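Local coordinates for vivid PAS protein VVD (Neurospora crassa, PDB 3D72) that senses blue light as a fungal LOV-type PAS photoreceptor with a bound flavin, and forms a rapidly exchanging dimer on light activation, at residues L38-L43 / P49-S54. The protein carries 1 engineered substitution. Sequence-based numbering, arbitrary orientation.
Sequences LILCDL and PIVYAS. With FAD (flavin-adenine dinucleotide), chain C.
L40 and the pair V51 and Y52 face each other across an antiparallel hairpin, a worked example of the classic beta bulge at the edge of a PAS (LOV) sheet. Strand 50-53 is one of the two outer strands of this chain's sheet, beside strand 38-42. The carbonyl oxygen of L40 takes two amide donors: V51 N at 2.8 Å, nearly in line with the C=O bond, and Y52 N at 3.3 Å on a more bent path (N-H...O 143°). L40 N donates to Y52 O, and regular pairing resumes on either side with S54 N to L38 O and D42 N to P49 O.

Apolar contacts divide between the two faces. I39, C41, I50 and A53 line the flavin side. There I39 CG2 meets the A53 methyl at 4.1 Å, while CG1, lodged between backbone N and carbonyl carbon (chi1 64°), carries CD1 onward to I50 CG1 at 3.9 Å and to C6 of the FAD ring system at 3.4 Å. Cutting I39 back to an alanine is likely to open a gap beside C6 of the flavin and leave I50 CG1 and the A53 methyl without these contacts. On the reverse face, beneath helix 12-21, L40 CB packs on Y52 CB, and L38 CD1 comes in at the edge of the Y52 ring, near its plane, 3.7 Å from CE1; Y52 also packs on M1 of the second subunit.

The polar side chains at the two ends have partners beyond the hairpin. D42 forms a salt bridge with R141, and S54 OG is hydrogen-bonded to F57 N, as N-cap of the following helix, and to the backbone O of the engineered V36. Near the loop end of the hairpin, C41 SG touches both I50 CG1 and, at 3.5 Å, the flavin methyl C7M.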
ATOM      1  N   LEU A  38       6.604   9.956   7.571  1.00  8.96           N
ATOM      2  CA  LEU A  38       5.261  10.383   7.211  1.00  7.70           C
ATOM      3  C   LEU A  38       4.447  10.665   8.444  1.00  7.36           C
ATOM      4  O   LEU A  38       4.782  10.214   9.532  1.00  7.76           O
ATOM      5  CB  LEU A  38       4.543   9.310   6.380  1.00 10.46           C
ATOM      6  CG  LEU A  38       4.190   7.957   7.005  1.00  9.56           C
ATOM      7  CD1 LEU A  38       2.938   8.081   7.876  1.00 11.44           C
ATOM      8  CD2 LEU A  38       3.937   6.937   5.891  1.00 12.94           C
ATOM      9  N   ILE A  39       3.393  11.442   8.256  1.00  7.21           N
ATOM     10  CA  ILE A  39       2.467  11.736   9.345  1.00  7.69           C
ATOM     11  C   ILE A  39       1.059  11.799   8.779  1.00  7.86           C
ATOM     12  O   ILE A  39       0.859  12.027   7.589  1.00  8.19           O
ATOM     13  CB  ILE A  39       2.795  13.062  10.080  1.00  9.34           C
ATOM     14  CG1 ILE A  39       2.646  14.260   9.145  1.00  9.90           C
ATOM     15  CG2 ILE A  39       4.205  13.000  10.637  1.00 10.19           C
ATOM     16  CD1 ILE A  39       2.770  15.594   9.877  1.00 12.00           C
ATOM     17  N   LEU A  40       0.072  11.559   9.631  1.00  5.77           N
ATOM     18  CA  LEU A  40      -1.318  11.618   9.213  1.00  7.71           C
ATOM     19  C   LEU A  40      -1.977  12.647  10.123  1.00  8.10           C
ATOM     20  O   LEU A  40      -1.784  12.601  11.343  1.00  8.50           O
ATOM     21  CB  LEU A  40      -2.010  10.265   9.408  1.00  7.36           C
ATOM     22  CG  LEU A  40      -3.410  10.192   8.782  1.00  8.57           C
ATOM     23  CD1 LEU A  40      -3.293   9.961   7.271  1.00  7.52           C
ATOM     24  CD2 LEU A  40      -4.193   9.051   9.420  1.00  8.92           C
ATOM     25  N   CYS A  41      -2.708  13.585   9.527  1.00  7.81           N
ATOM     26  CA  CYS A  41      -3.406  14.623  10.278  1.00  7.95           C
ATOM     27  C   CYS A  41      -4.901  14.497  10.058  1.00  9.09           C
ATOM     28  O   CYS A  41      -5.352  14.101   8.976  1.00  8.45           O
ATOM     29  CB  CYS A  41      -2.930  16.011   9.857  1.00  9.20           C
ATOM     30  SG  CYS A  41      -1.174  16.297  10.200  1.00  9.75           S
ATOM     31  N   ASP A  42      -5.673  14.843  11.085  1.00  7.76           N
ATOM     32  CA  ASP A  42      -7.128  14.744  11.011  1.00  8.69           C
ATOM     33  C   ASP A  42      -7.739  16.072  10.557  1.00  8.93           C
ATOM     34  O   ASP A  42      -7.739  17.055  11.290  1.00  8.66           O
ATOM     35  CB  ASP A  42      -7.681  14.362  12.382  1.00 10.27           C
ATOM     36  CG  ASP A  42      -9.105  13.859  12.314  1.00 10.59           C
ATOM     37  OD1 ASP A  42      -9.840  14.301  11.416  1.00 11.33           O
ATOM     38  OD2 ASP A  42      -9.496  13.036  13.168  1.00 12.28           O
ATOM     39  N   LEU A  43      -8.265  16.094   9.339  1.00  9.96           N
ATOM     40  CA  LEU A  43      -8.863  17.303   8.798  1.00 11.82           C
ATOM     41  C   LEU A  43     -10.125  17.727   9.526  1.00 12.50           C
ATOM     42  O   LEU A  43     -10.523  18.892   9.451  1.00 13.70           O
ATOM     43  CB  LEU A  43      -9.195  17.110   7.317  1.00 12.59           C
ATOM     44  CG  LEU A  43      -8.006  16.875   6.385  1.00 13.51           C
ATOM     45  CD1 LEU A  43      -8.503  16.499   4.996  1.00 13.33           C
ATOM     46  CD2 LEU A  43      -7.147  18.123   6.336  1.00 13.80           C
ATOM     47  N   PRO A  49      -4.849  18.351  13.623  1.00  8.37           N
ATOM     48  CA  PRO A  49      -3.804  17.705  14.418  1.00  8.72           C
ATOM     49  C   PRO A  49      -3.182  16.418  13.881  1.00  7.52           C
ATOM     50  O   PRO A  49      -3.839  15.639  13.195  1.00  9.04           O
ATOM     51  CB  PRO A  49      -4.507  17.464  15.746  1.00  8.57           C
ATOM     52  CG  PRO A  49      -5.889  17.111  15.312  1.00  9.06           C
ATOM     53  CD  PRO A  49      -6.176  18.152  14.242  1.00  8.99           C
ATOM     54  N   ILE A  50      -1.912  16.210  14.215  1.00  6.84           N
ATOM     55  CA  ILE A  50      -1.208  14.995  13.850  1.00  7.16           C
ATOM     56  C   ILE A  50      -1.801  13.885  14.708  1.00  7.80           C
ATOM     57  O   ILE A  50      -1.857  14.006  15.932  1.00  8.45           O
ATOM     58  CB  ILE A  50       0.303  15.096  14.177  1.00  8.39           C
ATOM     59  CG1 ILE A  50       0.955  16.185  13.320  1.00  8.99           C
ATOM     60  CG2 ILE A  50       0.973  13.759  13.961  1.00  8.70           C
ATOM     61  CD1 ILE A  50       2.362  16.540  13.759  1.00  7.71           C
ATOM     62  N   VAL A  51      -2.258  12.814  14.075  1.00  8.01           N
ATOM     63  CA  VAL A  51      -2.838  11.694  14.819  1.00  8.30           C
ATOM     64  C   VAL A  51      -1.983  10.436  14.649  1.00  9.09           C
ATOM     65  O   VAL A  51      -2.217   9.415  15.295  1.00  8.79           O
ATOM     66  CB  VAL A  51      -4.315  11.413  14.397  1.00  8.21           C
ATOM     67  CG1 VAL A  51      -5.201  12.577  14.815  1.00  9.82           C
ATOM     68  CG2 VAL A  51      -4.417  11.195  12.898  1.00  7.64           C
ATOM     69  N   TYR A  52      -0.991  10.511  13.762  1.00  8.70           N
ATOM     70  CA  TYR A  52      -0.060   9.404  13.545  1.00  9.51           C
ATOM     71  C   TYR A  52       1.258   9.929  13.003  1.00  8.68           C
ATOM     72  O   TYR A  52       1.263  10.778  12.122  1.00  8.84           O
ATOM     73  CB  TYR A  52      -0.609   8.377  12.549  1.00 10.18           C
ATOM     74  CG  TYR A  52       0.371   7.249  12.295  1.00 13.83           C
ATOM     75  CD1 TYR A  52       1.321   7.328  11.274  1.00 14.84           C
ATOM     76  CD2 TYR A  52       0.394   6.137  13.127  1.00 16.20           C
ATOM     77  CE1 TYR A  52       2.272   6.323  11.098  1.00 17.71           C
ATOM     78  CE2 TYR A  52       1.338   5.133  12.960  1.00 19.03           C
ATOM     79  CZ  TYR A  52       2.271   5.232  11.950  1.00 18.91           C
ATOM     80  OH  TYR A  52       3.203   4.232  11.819  1.00 23.04           O
ATOM     81  N   ALA A  53       2.367   9.421  13.537  1.00  8.84           N
ATOM     82  CA  ALA A  53       3.694   9.827  13.074  1.00  9.89           C
ATOM     83  C   ALA A  53       4.564   8.586  12.945  1.00  9.87           C
ATOM     84  O   ALA A  53       4.641   7.769  13.862  1.00  9.35           O
ATOM     85  CB  ALA A  53       4.325  10.820  14.051  1.00  9.20           C
ATOM     86  N   SER A  54       5.212   8.432  11.794  1.00  9.09           N
ATOM     87  CA  SER A  54       6.066   7.269  11.587  1.00  9.61           C
ATOM     88  C   SER A  54       7.362   7.428  12.365  1.00 10.13           C
ATOM     89  O   SER A  54       7.771   8.543  12.691  1.00 10.45           O
ATOM     90  CB  SER A  54       6.384   7.075  10.101  1.00 10.86           C
ATOM     91  OG  SER A  54       7.397   7.961   9.671  1.00 10.04           O
TER
HETATM   92  PA  FAD C 201      -1.363  30.328   8.909  1.00 23.41           P
HETATM   93  O1A FAD C 201      -0.991  30.155  10.340  1.00 23.22           O
HETATM   94  O2A FAD C 201      -2.680  30.938   8.610  1.00 24.57           O
HETATM   95  O5B FAD C 201      -0.205  31.150   8.200  1.00 25.58           O
HETATM   96  C5B FAD C 201      -0.231  31.533   6.811  1.00 30.77           C
HETATM   97  C4B FAD C 201       0.906  32.525   6.587  1.00 34.35           C
HETATM   98  O4B FAD C 201       0.826  32.950   5.214  1.00 35.98           O
HETATM   99  C3B FAD C 201       0.862  33.790   7.469  1.00 35.60           C
HETATM  100  O3B FAD C 201       2.043  34.041   8.187  1.00 36.52           O
HETATM  101  C2B FAD C 201       0.494  34.928   6.524  1.00 36.61           C
HETATM  102  O2B FAD C 201       1.103  36.174   6.738  1.00 36.34           O
HETATM  103  C1B FAD C 201       0.735  34.377   5.115  1.00 37.48           C
HETATM  104  N9A FAD C 201      -0.337  34.648   4.176  1.00 39.82           N
HETATM  105  C8A FAD C 201      -1.646  34.261   4.261  1.00 40.70           C
HETATM  106  N7A FAD C 201      -2.396  34.665   3.262  1.00 41.33           N
HETATM  107  C5A FAD C 201      -1.521  35.394   2.474  1.00 41.49           C
HETATM  108  C6A FAD C 201      -1.710  36.095   1.231  1.00 42.38           C
HETATM  109  N6A FAD C 201      -2.903  36.154   0.630  1.00 42.83           N
HETATM  110  N1A FAD C 201      -0.635  36.728   0.679  1.00 42.92           N
HETATM  111  C2A FAD C 201       0.564  36.651   1.319  1.00 42.81           C
HETATM  112  N3A FAD C 201       0.862  36.017   2.476  1.00 42.45           N
HETATM  113  C4A FAD C 201      -0.277  35.397   3.013  1.00 41.33           C
HETATM  114  N1  FAD C 201       4.457  22.144   8.012  1.00  8.83           N
HETATM  115  C2  FAD C 201       5.793  22.109   8.249  1.00  8.51           C
HETATM  116  O2  FAD C 201       6.464  23.141   8.438  1.00 10.03           O
HETATM  117  N3  FAD C 201       6.459  20.873   8.266  1.00 10.52           N
HETATM  118  C4  FAD C 201       5.847  19.632   8.080  1.00  7.73           C
HETATM  119  O4  FAD C 201       6.537  18.586   8.104  1.00  9.07           O
HETATM  120  C4X FAD C 201       4.462  19.678   7.821  1.00  8.10           C
HETATM  121  N5  FAD C 201       3.768  18.468   7.634  1.00  7.42           N
HETATM  122  C5X FAD C 201       2.407  18.538   7.392  1.00  8.45           C
HETATM  123  C6  FAD C 201       1.684  17.320   7.199  1.00  6.95           C
HETATM  124  C7  FAD C 201       0.325  17.312   6.990  1.00  8.46           C
HETATM  125  C7M FAD C 201      -0.350  15.951   6.771  1.00  8.59           C
HETATM  126  C8  FAD C 201      -0.410  18.523   7.009  1.00  8.01           C
HETATM  127  C8M FAD C 201      -1.912  18.581   6.811  1.00  8.58           C
HETATM  128  C9  FAD C 201       0.299  19.764   7.195  1.00  7.76           C
HETATM  129  C9A FAD C 201       1.690  19.797   7.396  1.00  7.81           C
HETATM  130  N10 FAD C 201       2.445  21.026   7.579  1.00  7.68           N
HETATM  131  C10 FAD C 201       3.796  20.950   7.834  1.00  8.09           C
HETATM  132  C1' FAD C 201       1.809  22.372   7.519  1.00  8.15           C
HETATM  133  C2' FAD C 201       1.162  22.985   8.736  1.00  9.72           C
HETATM  134  O2' FAD C 201       0.509  21.950   9.479  1.00  9.41           O
HETATM  135  C3' FAD C 201       0.206  24.096   8.239  1.00  9.13           C
HETATM  136  O3' FAD C 201      -0.783  23.502   7.400  1.00 10.38           O
HETATM  137  C4' FAD C 201       0.945  25.211   7.427  1.00 10.48           C
HETATM  138  O4' FAD C 201       1.841  25.895   8.282  1.00 10.12           O
HETATM  139  C5' FAD C 201      -0.018  26.218   6.777  1.00 12.63           C
HETATM  140  O5' FAD C 201      -1.196  26.415   7.575  1.00 14.91           O
HETATM  141  P   FAD C 201      -1.240  27.405   8.816  1.00 16.53           P
HETATM  142  O1P FAD C 201      -2.441  27.043   9.573  1.00 16.28           O
HETATM  143  O2P FAD C 201       0.040  27.364   9.563  1.00 14.47           O
HETATM  144  O3P FAD C 201      -1.429  28.889   8.234  1.00 20.21           O